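Ripening-associated protein (Musa acuminata, PDB 4PIT) binds mannose-containing sugars, as expected of a jacalin-related lectin, and holds dimannose in two separate pockets. Local coordinates at residues Lys30-Asp35 with Gly60-Ile65; Tyr24-Val29 with Ile65-Gly70; Ile5-Trp10 with Ile135-Glu140; Gly39-Phe44 with Thr52-Gly57. The protein carries 1 engineered substitution. All blocks are in the same frame, centred on the assembly; numbering follows the deposited sequence. Where two conformers were deposited one is given.

Contact 1 (Lys30-Asp35 with Gly60-Ile65). With MAN (alpha-D-mannopyranose), chain G; MAN (alpha-D-mannopyranose), chain C.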
loop_
_atom_site.group_PDB
_atom_site.type_symbol
_atom_site.label_atom_id
_atom_site.label_comp_id
_atom_site.label_asym_id
_atom_site.label_seq_id
_atom_site.Cartn_x
_atom_site.Cartn_y
_atom_site.Cartn_z
ATOM N N LYS B 30 -2.322 19.886 4.685
ATOM C CA LYS B 30 -3.255 20.741 3.961
ATOM C C LYS B 30 -3.187 20.309 2.531
ATOM O O LYS B 30 -2.120 20.422 1.911
ATOM C CB LYS B 30 -2.858 22.220 4.136
ATOM C CG LYS B 30 -3.850 23.208 3.556
ATOM C CD LYS B 30 -3.403 24.654 3.826
ATOM C CE LYS B 30 -3.606 25.122 5.249
ATOM N NZ LYS B 30 -3.025 26.489 5.435
ATOM N N ILE B 31 -4.290 19.754 2.013
ATOM C CA ILE B 31 -4.330 19.273 0.636
ATOM C C ILE B 31 -4.971 20.348 -0.232
ATOM O O ILE B 31 -6.103 20.749 0.046
ATOM C CB ILE B 31 -5.121 17.940 0.559
ATOM C CG1 ILE B 31 -4.422 16.825 1.416
ATOM C CG2 ILE B 31 -5.303 17.485 -0.924
ATOM C CD1 ILE B 31 -5.302 15.536 1.722
ATOM N N PHE B 32 -4.280 20.780 -1.314
ATOM C CA PHE B 32 -4.809 21.790 -2.253
ATOM C C PHE B 32 -5.321 21.069 -3.445
ATOM O O PHE B 32 -4.584 20.274 -4.047
ATOM C CB PHE B 32 -3.737 22.793 -2.676
ATOM C CG PHE B 32 -3.228 23.624 -1.525
ATOM C CD1 PHE B 32 -2.218 23.141 -0.697
ATOM C CD2 PHE B 32 -3.696 24.921 -1.330
ATOM C CE1 PHE B 32 -1.695 23.941 0.332
ATOM C CE2 PHE B 32 -3.170 25.727 -0.304
ATOM C CZ PHE B 32 -2.198 25.211 0.536
ATOM N N SER B 33 -6.589 21.276 -3.780
ATOM C CA SER B 33 -7.138 20.542 -4.903
ATOM C C SER B 33 -8.168 21.330 -5.662
ATOM O O SER B 33 -8.819 22.230 -5.111
ATOM C CB SER B 33 -7.786 19.241 -4.421
ATOM O OG SER B 33 -8.911 19.473 -3.583
ATOM N N GLY B 34 -8.398 20.895 -6.882
ATOM C CA GLY B 34 -9.462 21.450 -7.725
ATOM C C GLY B 34 -9.950 20.296 -8.568
ATOM O O GLY B 34 -10.491 19.322 -8.032
ATOM N N ASP B 35 -9.650 20.340 -9.881
ATOM C CA ASP B 35 -9.916 19.179 -10.740
ATOM C C ASP B 35 -9.055 18.001 -10.245
ATOM O O ASP B 35 -9.486 16.845 -10.259
ATOM C CB ASP B 35 -9.524 19.486 -12.177
ATOM C CG ASP B 35 -10.424 20.408 -12.973
ATOM O OD1 ASP B 35 -11.495 20.778 -12.459
ATOM O OD2 ASP B 35 -10.032 20.774 -14.088
ATOM N N GLY B 60 -5.527 25.293 -6.793
ATOM C CA GLY B 60 -6.475 24.599 -5.937
ATOM C C GLY B 60 -6.861 25.295 -4.647
ATOM O O GLY B 60 -6.339 26.364 -4.300
ATOM N N THR B 61 -7.836 24.697 -3.986
ATOM C CA THR B 61 -8.455 25.142 -2.741
ATOM C C THR B 61 -7.923 24.273 -1.587
ATOM O O THR B 61 -7.896 23.052 -1.738
ATOM C CB THR B 61 -10.013 24.990 -2.880
ATOM O OG1 THR B 61 -10.459 25.869 -3.911
ATOM C CG2 THR B 61 -10.768 25.321 -1.579
ATOM N N PRO B 62 -7.565 24.845 -0.424
ATOM C CA PRO B 62 -7.048 24.013 0.676
ATOM C C PRO B 62 -8.131 23.262 1.457
ATOM O O PRO B 62 -9.251 23.755 1.666
ATOM C CB PRO B 62 -6.357 25.030 1.579
ATOM C CG PRO B 62 -7.152 26.302 1.374
ATOM C CD PRO B 62 -7.510 26.287 -0.088
ATOM N N HIS B 63 -7.760 22.070 1.917
ATOM C CA HIS B 63 -8.548 21.190 2.778
ATOM C C HIS B 63 -7.610 20.677 3.864
ATOM O O HIS B 63 -6.656 19.950 3.555
ATOM C CB HIS B 63 -9.132 20.042 1.948
ATOM C CG HIS B 63 -9.900 20.515 0.755
ATOM N ND1 HIS B 63 -11.194 20.999 0.884
ATOM C CD2 HIS B 63 -9.526 20.590 -0.544
ATOM C CE1 HIS B 63 -11.577 21.331 -0.346
ATOM N NE2 HIS B 63 -10.606 21.122 -1.236
ATOM N N GLU B 64 -7.851 21.046 5.128
ATOM C CA GLU B 64 -6.916 20.706 6.192
ATOM C C GLU B 64 -7.322 19.516 7.007
ATOM O O GLU B 64 -8.507 19.324 7.343
ATOM C CB GLU B 64 -6.733 21.894 7.137
ATOM C CG GLU B 64 -5.314 22.058 7.652
ATOM C CD GLU B 64 -5.087 23.428 8.281
ATOM O OE1 GLU B 64 -6.033 24.252 8.309
ATOM O OE2 GLU B 64 -3.956 23.675 8.748
ATOM N N ILE B 65 -6.305 18.745 7.377
ATOM C CA ILE B 65 -6.378 17.635 8.300
ATOM C C ILE B 65 -5.508 18.032 9.468
ATOM O O ILE B 65 -4.283 18.039 9.323
ATOM C CB ILE B 65 -5.920 16.290 7.673
ATOM C CG1 ILE B 65 -6.749 15.965 6.412
ATOM C CG2 ILE B 65 -5.988 15.150 8.730
ATOM C CD1 ILE B 65 -6.214 14.714 5.641
HETATM C C1 MAN G . -9.295 23.953 -11.267
HETATM C C2 MAN G . -9.001 25.020 -10.218
HETATM C C3 MAN G . -7.502 25.317 -10.146
HETATM C C4 MAN G . -6.678 24.041 -9.980
HETATM C C5 MAN G . -7.036 23.022 -11.063
HETATM C C6 MAN G . -6.365 21.674 -10.860
HETATM O O2 MAN G . -9.501 24.568 -8.969
HETATM O O3 MAN G . -7.208 26.212 -9.080
HETATM O O4 MAN G . -5.307 24.385 -10.095
HETATM O O5 MAN G . -8.457 22.794 -11.060
HETATM O O6 MAN G . -6.735 21.069 -9.615
HETATM C C1 MAN C . -8.665 23.734 -14.740
HETATM C C2 MAN C . -9.730 23.868 -13.645
HETATM C C3 MAN C . -10.948 24.632 -14.163
HETATM C C4 MAN C . -10.534 25.962 -14.784
HETATM C C5 MAN C . -9.488 25.696 -15.864
HETATM C C6 MAN C . -8.968 26.935 -16.552
HETATM O O1 MAN C . -9.097 22.831 -15.717
HETATM O O2 MAN C . -9.137 24.551 -12.548
HETATM O O3 MAN C . -11.900 24.837 -13.125
HETATM O O4 MAN C . -11.668 26.628 -15.332
HETATM O O5 MAN C . -8.356 25.021 -15.288
HETATM O O6 MAN C . -8.374 26.598 -17.797
HETATM O O HOH W 1 -11.262 21.766 -3.714
#
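Ser-33 and Thr-61 are the hydrogen-bonded pair next to the sugar. Ser-33 O takes Thr-61 N-H at 2.9 Å in a straight bond (179°), the donor standing above the carbonyl plane. Beyond them the backbones part around the mannose of chain G: Asp-35 N reaches its O5 at 3.0 Å, and Gly-60 N its O3, also at 3.0 Å. Asp-35 OD2 accepts O1 of the chain C mannose at 2.8 Å and is shared with Tyr-83. Glycine suits both turns, because a beta carbon on Gly-34 would run into O2 of the chain G sugar and one on Gly-60 into Ser-33 N.

One shell back, a water donates to Ser-33 O and sits in the His-63 ring plane, 2.6 Å from His-63 NE2; Phe-104 stacks on this imidazole. On the opposite sheet face Pro-62 CB meets Phe-32 CE2 at 3.8 Å and Lys-30 CG at 3.7 Å. Lys-30, with CG anti to its backbone N (chi1 -173°), runs alongside the proline. Proline fits a non-hydrogen-bonded position on this outermost strand, where the inward neighbour needs no N-H from it.

The pocket is that of a jacalin-related lectin: the Gly-59/Gly-60 loop faces the Gly-34 to Asp-38 loop, a GXXXD motif whose Val-36 N and Asp-38 OD2 also bind mannose.

Contact 2 (Tyr24-Val29 with Ile65-Gly70)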
loop_
_atom_site.group_PDB
_atom_site.type_symbol
_atom_site.label_atom_id
_atom_site.label_comp_id
_atom_site.label_asym_id
_atom_site.label_seq_id
_atom_site.Cartn_x
_atom_site.Cartn_y
_atom_site.Cartn_z
ATOM N N TYR B 24 10.097 13.331 11.772
ATOM C CA TYR B 24 9.314 14.441 12.315
ATOM C C TYR B 24 7.951 14.031 12.789
ATOM O O TYR B 24 7.454 12.963 12.397
ATOM C CB TYR B 24 9.147 15.490 11.206
ATOM C CG TYR B 24 10.433 15.911 10.528
ATOM C CD1 TYR B 24 11.567 16.234 11.274
ATOM C CD2 TYR B 24 10.497 16.061 9.154
ATOM C CE1 TYR B 24 12.757 16.614 10.649
ATOM C CE2 TYR B 24 11.666 16.486 8.524
ATOM C CZ TYR B 24 12.796 16.746 9.274
ATOM O OH TYR B 24 13.952 17.123 8.624
ATOM N N ARG B 25 7.345 14.885 13.641
ATOM C CA ARG B 25 5.991 14.624 14.106
ATOM C C ARG B 25 5.020 15.416 13.228
ATOM O O ARG B 25 4.951 16.642 13.332
ATOM C CB ARG B 25 5.814 15.004 15.570
ATOM C CG ARG B 25 4.389 14.702 16.016
ATOM C CD ARG B 25 4.129 15.167 17.421
ATOM N NE ARG B 25 2.759 14.858 17.811
ATOM C CZ ARG B 25 2.286 15.019 19.043
ATOM N NH1 ARG B 25 3.071 15.497 20.005
ATOM N NH2 ARG B 25 1.027 14.714 19.321
ATOM N N ILE B 26 4.252 14.721 12.396
ATOM C CA ILE B 26 3.264 15.399 11.545
ATOM C C ILE B 26 2.178 15.947 12.440
ATOM O O ILE B 26 1.607 15.169 13.233
ATOM C CB ILE B 26 2.666 14.446 10.494
ATOM C CG1 ILE B 26 3.719 13.954 9.499
ATOM C CG2 ILE B 26 1.487 15.086 9.754
ATOM C CD1 ILE B 26 3.269 12.576 8.876
ATOM N N ILE B 27 1.847 17.250 12.294
ATOM C CA ILE B 27 0.731 17.796 13.086
ATOM C C ILE B 27 -0.452 18.167 12.187
ATOM O O ILE B 27 -1.581 18.141 12.670
ATOM C CB ILE B 27 1.158 18.934 14.015
ATOM C CG1 ILE B 27 1.698 20.142 13.269
ATOM C CG2 ILE B 27 2.163 18.409 15.078
ATOM C CD1 ILE B 27 1.748 21.475 14.192
ATOM N N SER B 28 -0.224 18.502 10.898
ATOM C CA SER B 28 -1.337 18.767 9.999
ATOM C C SER B 28 -0.893 18.602 8.558
ATOM O O SER B 28 0.305 18.675 8.235
ATOM C CB SER B 28 -1.962 20.138 10.221
ATOM O OG SER B 28 -1.059 21.178 9.911
ATOM N N VAL B 29 -1.876 18.289 7.707
ATOM C CA VAL B 29 -1.686 18.147 6.282
ATOM C C VAL B 29 -2.729 19.030 5.617
ATOM O O VAL B 29 -3.906 18.877 5.909
ATOM C CB VAL B 29 -1.800 16.658 5.843
ATOM C CG1 VAL B 29 -1.765 16.515 4.321
ATOM C CG2 VAL B 29 -0.684 15.804 6.479
ATOM N N ILE B 65 -6.305 18.745 7.377
ATOM C CA ILE B 65 -6.378 17.635 8.300
ATOM C C ILE B 65 -5.508 18.032 9.468
ATOM O O ILE B 65 -4.283 18.039 9.323
ATOM C CB ILE B 65 -5.920 16.290 7.673
ATOM C CG1 ILE B 65 -6.749 15.965 6.412
ATOM C CG2 ILE B 65 -5.988 15.150 8.730
ATOM C CD1 ILE B 65 -6.214 14.714 5.641
ATOM N N VAL B 66 -6.109 18.448 10.593
ATOM C CA VAL B 66 -5.346 18.881 11.760
ATOM C C VAL B 66 -5.457 17.789 12.792
ATOM O O VAL B 66 -6.564 17.528 13.298
ATOM C CB VAL B 66 -5.841 20.254 12.309
ATOM C CG1 VAL B 66 -4.952 20.762 13.450
ATOM C CG2 VAL B 66 -5.930 21.304 11.214
ATOM N N LEU B 67 -4.346 17.119 13.089
ATOM C CA LEU B 67 -4.382 15.999 14.031
ATOM C C LEU B 67 -4.585 16.440 15.474
ATOM O O LEU B 67 -3.825 17.256 15.993
ATOM C CB LEU B 67 -3.113 15.144 13.914
ATOM C CG LEU B 67 -2.864 14.566 12.513
ATOM C CD1 LEU B 67 -1.493 13.845 12.471
ATOM C CD2 LEU B 67 -3.996 13.619 12.102
ATOM N N GLN B 68 -5.591 15.850 16.121
ATOM C CA GLN B 68 -5.851 16.107 17.544
ATOM C C GLN B 68 -4.857 15.287 18.396
ATOM O O GLN B 68 -4.147 14.412 17.870
ATOM C CB GLN B 68 -7.306 15.751 17.880
ATOM C CG GLN B 68 -8.312 16.564 17.061
ATOM C CD GLN B 68 -9.636 15.863 16.890
ATOM O OE1 GLN B 68 -9.959 15.335 15.814
ATOM N NE2 GLN B 68 -10.441 15.864 17.940
ATOM N N GLU B 69 -4.788 15.555 19.715
ATOM C CA GLU B 69 -3.909 14.743 20.566
ATOM C C GLU B 69 -4.430 13.311 20.509
ATOM O O GLU B 69 -5.645 13.095 20.537
ATOM C CB GLU B 69 -3.857 15.286 22.018
ATOM C CG GLU B 69 -2.762 14.671 22.884
ATOM C CD GLU B 69 -1.320 14.846 22.435
ATOM O OE1 GLU B 69 -0.972 15.943 21.939
ATOM O OE2 GLU B 69 -0.531 13.889 22.607
ATOM N N GLY B 70 -3.519 12.373 20.293
ATOM C CA GLY B 70 -3.851 10.956 20.178
ATOM C C GLY B 70 -4.429 10.538 18.834
ATOM O O GLY B 70 -4.926 9.418 18.698
HETATM O O HOH W 2 -2.131 19.083 15.180
#
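Val-29 and Ile-65 form the close-knit end of this contact, a hydrogen-bonded antiparallel pair with two backbone bonds, Val-29 N to Ile-65 O at 2.9 Å and Ile-65 N to Val-29 O at 2.8 Å. Their branched aliphatic side chains suit the buried face, where Phe-124 packs on Val-29 and Phe-94 on Ile-65. The non-hydrogen-bonded pairing of Ser-28 with Val-66 brings Ser-28 CA to 3.1 Å from Ile-65 O, a CA-H...O contact. A third backbone bond, Leu-67 N to Ile-27 O at 3.0 Å, is the last before the chains part. Leu-67, with CG anti to its carbonyl carbon (chi1 -58°), brings CD1 to 3.5 Å from Ile-26 O and more loosely alongside Ile-26 CG2, next to Thr-96.

The outer side is looser. A water donates to Ile-27 O, which also accepts Leu-67 N-H, and to Leu-67 O, bridging the two carbonyls where the strands separate. Farther out, an extended Arg-25 reaches Glu-69, NH2 to OE1 at 3.5 Å, a long salt bridge at the guanidinium edge, with the carboxylate plane turned 87° to it.

Ile-27 and Ser-28 both oppose Thr-43, a classic beta bulge in a four-stranded antiparallel sheet of the jacalin beta-prism fold.

Contact 3 (Ile5-Trp10 with Ile135-Glu140)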
loop_
_atom_site.group_PDB
_atom_site.type_symbol
_atom_site.label_atom_id
_atom_site.label_comp_id
_atom_site.label_asym_id
_atom_site.label_seq_id
_atom_site.Cartn_x
_atom_site.Cartn_y
_atom_site.Cartn_z
ATOM N N ILE B 5 10.587 2.015 6.630
ATOM C CA ILE B 5 9.704 1.300 5.698
ATOM C C ILE B 5 8.976 2.352 4.891
ATOM O O ILE B 5 8.322 3.219 5.477
ATOM C CB ILE B 5 8.745 0.346 6.409
ATOM C CG1 ILE B 5 9.555 -0.859 6.993
ATOM C CG2 ILE B 5 7.701 -0.161 5.401
ATOM C CD1 ILE B 5 8.787 -1.778 7.851
ATOM N N LYS B 6 9.120 2.306 3.564
ATOM C CA LYS B 6 8.490 3.277 2.659
ATOM C C LYS B 6 7.660 2.535 1.664
ATOM O O LYS B 6 8.156 1.596 1.037
ATOM C CB LYS B 6 9.533 4.104 1.896
ATOM C CG LYS B 6 10.400 5.009 2.795
ATOM C CD LYS B 6 11.654 5.563 2.072
ATOM C CE LYS B 6 11.307 6.642 1.072
ATOM N NZ LYS B 6 12.539 7.195 0.403
ATOM N N VAL B 7 6.404 2.919 1.545
ATOM C CA VAL B 7 5.498 2.301 0.558
ATOM C C VAL B 7 4.995 3.408 -0.385
ATOM O O VAL B 7 4.874 4.589 -0.010
ATOM C CB VAL B 7 4.344 1.476 1.183
ATOM C CG1 VAL B 7 4.884 0.273 1.957
ATOM C CG2 VAL B 7 3.463 2.329 2.067
ATOM N N GLY B 8 4.732 3.007 -1.626
ATOM C CA GLY B 8 4.461 3.981 -2.658
ATOM C C GLY B 8 5.758 4.257 -3.406
ATOM O O GLY B 8 6.726 3.490 -3.292
ATOM N N ALA B 9 5.849 5.350 -4.147
ATOM C CA ALA B 9 4.805 6.342 -4.333
ATOM C C ALA B 9 3.789 5.884 -5.357
ATOM O O ALA B 9 4.100 5.024 -6.212
ATOM C CB ALA B 9 5.432 7.653 -4.800
ATOM N N TRP B 10 2.577 6.419 -5.220
ATOM C CA TRP B 10 1.497 6.258 -6.187
ATOM C C TRP B 10 1.416 7.533 -6.989
ATOM O O TRP B 10 1.462 8.621 -6.405
ATOM C CB TRP B 10 0.162 5.997 -5.489
ATOM C CG TRP B 10 0.109 4.637 -4.851
ATOM C CD1 TRP B 10 -0.224 3.458 -5.460
ATOM C CD2 TRP B 10 0.480 4.310 -3.510
ATOM N NE1 TRP B 10 -0.129 2.422 -4.570
ATOM C CE2 TRP B 10 0.318 2.910 -3.362
ATOM C CE3 TRP B 10 0.920 5.061 -2.413
ATOM C CZ2 TRP B 10 0.555 2.253 -2.142
ATOM C CZ3 TRP B 10 1.221 4.408 -1.224
ATOM C CH2 TRP B 10 1.027 3.014 -1.092
ATOM N N ILE B 135 2.705 10.489 -4.483
ATOM C CA ILE B 135 2.865 10.513 -3.020
ATOM C C ILE B 135 3.092 9.100 -2.509
ATOM O O ILE B 135 2.498 8.146 -2.996
ATOM C CB ILE B 135 1.648 11.205 -2.335
ATOM C CG1 ILE B 135 1.985 11.537 -0.856
ATOM C CG2 ILE B 135 0.365 10.365 -2.471
ATOM C CD1 ILE B 135 0.940 12.515 -0.147
ATOM N N GLY B 136 3.943 8.993 -1.494
ATOM C CA GLY B 136 4.209 7.762 -0.766
ATOM C C GLY B 136 4.387 8.107 0.700
ATOM O O GLY B 136 4.414 9.290 1.091
ATOM N N VAL B 137 4.453 7.060 1.532
ATOM C CA VAL B 137 4.536 7.258 2.981
ATOM C C VAL B 137 5.573 6.391 3.652
ATOM O O VAL B 137 5.887 5.292 3.188
ATOM C CB VAL B 137 3.155 7.008 3.672
ATOM C CG1 VAL B 137 2.128 8.081 3.298
ATOM C CG2 VAL B 137 2.602 5.623 3.405
ATOM N N TYR B 138 6.100 6.904 4.754
ATOM C CA TYR B 138 6.892 6.136 5.718
ATOM C C TYR B 138 5.933 5.531 6.703
ATOM O O TYR B 138 4.936 6.190 7.036
ATOM C CB TYR B 138 7.872 7.024 6.485
ATOM C CG TYR B 138 9.054 7.480 5.666
ATOM C CD1 TYR B 138 8.946 8.552 4.780
ATOM C CD2 TYR B 138 10.301 6.892 5.831
ATOM C CE1 TYR B 138 10.045 9.005 4.054
ATOM C CE2 TYR B 138 11.412 7.342 5.121
ATOM C CZ TYR B 138 11.281 8.389 4.219
ATOM O OH TYR B 138 12.381 8.806 3.503
ATOM N N LEU B 139 6.231 4.304 7.215
ATOM C CA LEU B 139 5.357 3.651 8.205
ATOM C C LEU B 139 6.117 3.337 9.462
ATOM O O LEU B 139 7.315 3.078 9.418
ATOM C CB LEU B 139 4.822 2.313 7.634
ATOM C CG LEU B 139 3.990 2.437 6.367
ATOM C CD1 LEU B 139 3.555 1.050 5.863
ATOM C CD2 LEU B 139 2.771 3.325 6.560
ATOM N N GLU B 140 5.390 3.275 10.569
ATOM C CA GLU B 140 5.952 2.828 11.840
ATOM C C GLU B 140 4.832 2.160 12.621
ATOM O O GLU B 140 3.661 2.312 12.278
ATOM C CB GLU B 140 6.607 3.979 12.593
ATOM C CG GLU B 140 5.703 4.956 13.279
ATOM C CD GLU B 140 6.589 5.756 14.226
ATOM O OE1 GLU B 140 7.630 6.283 13.769
ATOM O OE2 GLU B 140 6.355 5.686 15.448
HETATM O O HOH W 3 9.657 4.211 8.397
#
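The first and last strands of the beta-prism pair antiparallel here, Val-7 against Val-137, so both ends of the domain meet in one sheet. Val-7 N gives its hydrogen to Val-137 O at 2.9 Å, and Val-137 N returns a bond to Val-7 O. Their CG2 methyls touch at 3.7 Å, beside Leu-139 CD1. A beta bulge then shifts the register by one before Trp-10 N reaches Ile-135 O at 2.8 Å. Gly-8 and Gly-136 suit the bulge: a beta carbon on either would strike the other strand.

On the other face Lys-6 CG, anti to its carbonyl carbon (chi1 -65°), stands 3.6 Å from the centroid of the Tyr-138 ring, 20° off the normal, a CH-pi contact over the face. Both polar tips find Asp-19, Lys-6 NZ in a salt bridge and Tyr-138 OH in a hydrogen bond, while Phe-125 adds a cation-pi contact.

Trp-10 NE1 donates a hydrogen bond to Ser-113 O of the second subunit, and Lys-6 and Val-7 pair with a strand of that chain. Aliphatic groups and the Trp-10 indole thus pack on one face, while the outer strand's backbone edge carries the sheet into the dimer.

Contact 4 (Gly39-Phe44 with Thr52-Gly57)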
loop_
_atom_site.group_PDB
_atom_site.type_symbol
_atom_site.label_atom_id
_atom_site.label_comp_id
_atom_site.label_asym_id
_atom_site.label_seq_id
_atom_site.Cartn_x
_atom_site.Cartn_y
_atom_site.Cartn_z
ATOM N N GLY B 39 -1.338 20.140 -4.765
ATOM C CA GLY B 39 -0.171 20.117 -3.919
ATOM C C GLY B 39 -0.563 19.880 -2.495
ATOM O O GLY B 39 -1.746 19.680 -2.183
ATOM N N VAL B 40 0.438 19.813 -1.611
ATOM C CA VAL B 40 0.183 19.546 -0.189
ATOM C C VAL B 40 1.165 20.321 0.682
ATOM O O VAL B 40 2.359 20.314 0.378
ATOM C CB VAL B 40 0.289 18.024 0.149
ATOM C CG1 VAL B 40 -0.087 17.743 1.595
ATOM C CG2 VAL B 40 -0.550 17.154 -0.769
ATOM N N ASP B 41 0.675 20.901 1.818
ATOM C CA ASP B 41 1.523 21.499 2.834
ATOM C C ASP B 41 1.601 20.467 3.931
ATOM O O ASP B 41 0.552 19.979 4.359
ATOM C CB ASP B 41 0.980 22.798 3.426
ATOM C CG ASP B 41 1.117 24.043 2.607
ATOM O OD1 ASP B 41 1.867 24.019 1.606
ATOM O OD2 ASP B 41 0.517 25.059 2.988
ATOM N N VAL B 42 2.789 20.125 4.397
ATOM C CA VAL B 42 2.902 19.242 5.542
ATOM C C VAL B 42 3.498 20.063 6.640
ATOM O O VAL B 42 4.563 20.676 6.439
ATOM C CB VAL B 42 3.736 17.959 5.287
ATOM C CG1 VAL B 42 3.812 17.070 6.527
ATOM C CG2 VAL B 42 3.216 17.172 4.060
ATOM N N THR B 43 2.804 20.128 7.793
ATOM C CA THR B 43 3.305 20.883 8.950
ATOM C C THR B 43 3.690 19.889 10.008
ATOM O O THR B 43 2.914 18.975 10.317
ATOM C CB THR B 43 2.259 21.911 9.443
ATOM O OG1 THR B 43 1.949 22.826 8.377
ATOM C CG2 THR B 43 2.770 22.743 10.645
ATOM N N PHE B 44 4.893 20.061 10.562
ATOM C CA PHE B 44 5.392 19.119 11.538
ATOM C C PHE B 44 6.177 19.825 12.620
ATOM O O PHE B 44 6.562 20.992 12.452
ATOM C CB PHE B 44 6.287 18.082 10.831
ATOM C CG PHE B 44 7.476 18.679 10.110
ATOM C CD1 PHE B 44 8.662 18.946 10.794
ATOM C CD2 PHE B 44 7.407 18.973 8.752
ATOM C CE1 PHE B 44 9.757 19.531 10.134
ATOM C CE2 PHE B 44 8.511 19.533 8.094
ATOM C CZ PHE B 44 9.673 19.783 8.786
ATOM N N THR B 52 6.675 24.130 8.001
ATOM C CA THR B 52 5.746 23.705 6.940
ATOM C C THR B 52 6.508 23.570 5.656
ATOM O O THR B 52 7.269 24.475 5.297
ATOM C CB THR B 52 4.579 24.714 6.775
ATOM O OG1 THR B 52 3.821 24.773 7.998
ATOM C CG2 THR B 52 3.637 24.359 5.602
ATOM N N ARG B 53 6.340 22.423 4.969
ATOM C CA ARG B 53 6.926 22.245 3.646
ATOM C C ARG B 53 5.805 22.130 2.660
ATOM O O ARG B 53 4.849 21.383 2.924
ATOM C CB ARG B 53 7.832 20.999 3.597
ATOM C CG ARG B 53 9.055 21.191 4.489
ATOM C CD ARG B 53 10.005 20.032 4.457
ATOM N NE ARG B 53 11.061 20.227 5.455
ATOM C CZ ARG B 53 12.068 19.385 5.652
ATOM N NH1 ARG B 53 12.967 19.627 6.605
ATOM N NH2 ARG B 53 12.161 18.272 4.930
ATOM N N HIS B 54 5.942 22.797 1.494
ATOM C CA HIS B 54 4.970 22.750 0.416
ATOM C C HIS B 54 5.512 21.917 -0.731
ATOM O O HIS B 54 6.647 22.139 -1.171
ATOM C CB HIS B 54 4.640 24.175 -0.126
ATOM C CG HIS B 54 3.622 24.130 -1.233
ATOM N ND1 HIS B 54 2.268 23.988 -0.949
ATOM C CD2 HIS B 54 3.790 24.139 -2.580
ATOM C CE1 HIS B 54 1.654 23.926 -2.131
ATOM N NE2 HIS B 54 2.523 24.054 -3.139
ATOM N N TYR B 55 4.690 21.001 -1.248
ATOM C CA TYR B 55 5.043 20.170 -2.392
ATOM C C TYR B 55 3.985 20.305 -3.460
ATOM O O TYR B 55 2.801 20.374 -3.133
ATOM C CB TYR B 55 5.181 18.706 -1.984
ATOM C CG TYR B 55 6.113 18.502 -0.808
ATOM C CD1 TYR B 55 7.476 18.780 -0.912
ATOM C CD2 TYR B 55 5.629 18.045 0.413
ATOM C CE1 TYR B 55 8.340 18.552 0.171
ATOM C CE2 TYR B 55 6.480 17.808 1.488
ATOM C CZ TYR B 55 7.824 18.075 1.369
ATOM O OH TYR B 55 8.622 17.783 2.467
ATOM N N GLY B 56 4.397 20.317 -4.718
ATOM C CA GLY B 56 3.439 20.525 -5.797
ATOM C C GLY B 56 3.298 22.007 -6.118
ATOM O O GLY B 56 4.119 22.815 -5.682
ATOM N N GLY B 57 2.269 22.334 -6.875
ATOM C CA GLY B 57 2.010 23.674 -7.410
ATOM C C GLY B 57 1.221 24.604 -6.522
ATOM O O GLY B 57 0.911 24.285 -5.364
#
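The His-54 imidazole is gripped at its edge through both nitrogens. ND1 donates to Asp-41 OD1 at 2.6 Å, almost within the ring plane, and NE2 donates to Gly-57 O at 2.8 Å, again near that plane but above the plane of the carbonyl. The carboxylate is turned 79° to the ring and is met nearly end-on at its oxygen. His-54 has CG anti to its backbone N (chi1 -179°), which lets the ring span from Asp-41 to the turn at Gly-57.

On the other sheet face the Phe-44 ring comes edge-on to Arg-53: Phe-44 CZ lies over one face of the guanidinium, 3.6 Å from Arg-53 NE, the two planes 83° apart. Tyr-24 stacks on the phenylalanine, and Glu-51 takes the arginine NE in a salt bridge, so the extended arginine has both an apolar and an ionic neighbour. The edge of the Tyr-55 ring meets Val-42, CE2 to CG2 at 4.2 Å.

Between these groups the backbones are laced by four bonds, including Val-42 N to Arg-53 O at 2.8 Å. Thr-43 OG1 and Thr-52 OG1 share a further one at 2.7 Å, an apt use of two beta-branched hydroxyl residues facing each other across a hairpin. Gly-39 and Gly-56 suit its far end, where their CA atoms come within 4.1 Å and a beta carbon on either would clash.

With both ring nitrogens acting as donors, His-54 is consistent with a protonated imidazolium, whose positive charge the hydrogen-bonded Asp-41 carboxylate would probably stabilise.

How the contacts relate
Contacts 1, 2 and 4 belong to one antiparallel sheet, ordered 49-56, 37-46, 25-33, 61-66. Contacts 1 and 2 are successive stretches of the 25-33/61-66 pairing, their centres about 16 Å apart, and share Ile-65. Contact 4, the neighbouring hairpin, is centred about 11 Å from contact 1 and 13 Å from contact 2, joined to both by backbone bonds between strands 25-33 and 37-46. Along the chain the contacts nest: 4 inside 1, 1 inside 2, and all inside 3. Contact 3 lies in another sheet, about 21 Å from contact 1 between centres, across the chain's centre. Loops at one end of the first sheet bind sugar; contact 3 lies at the dimer interface.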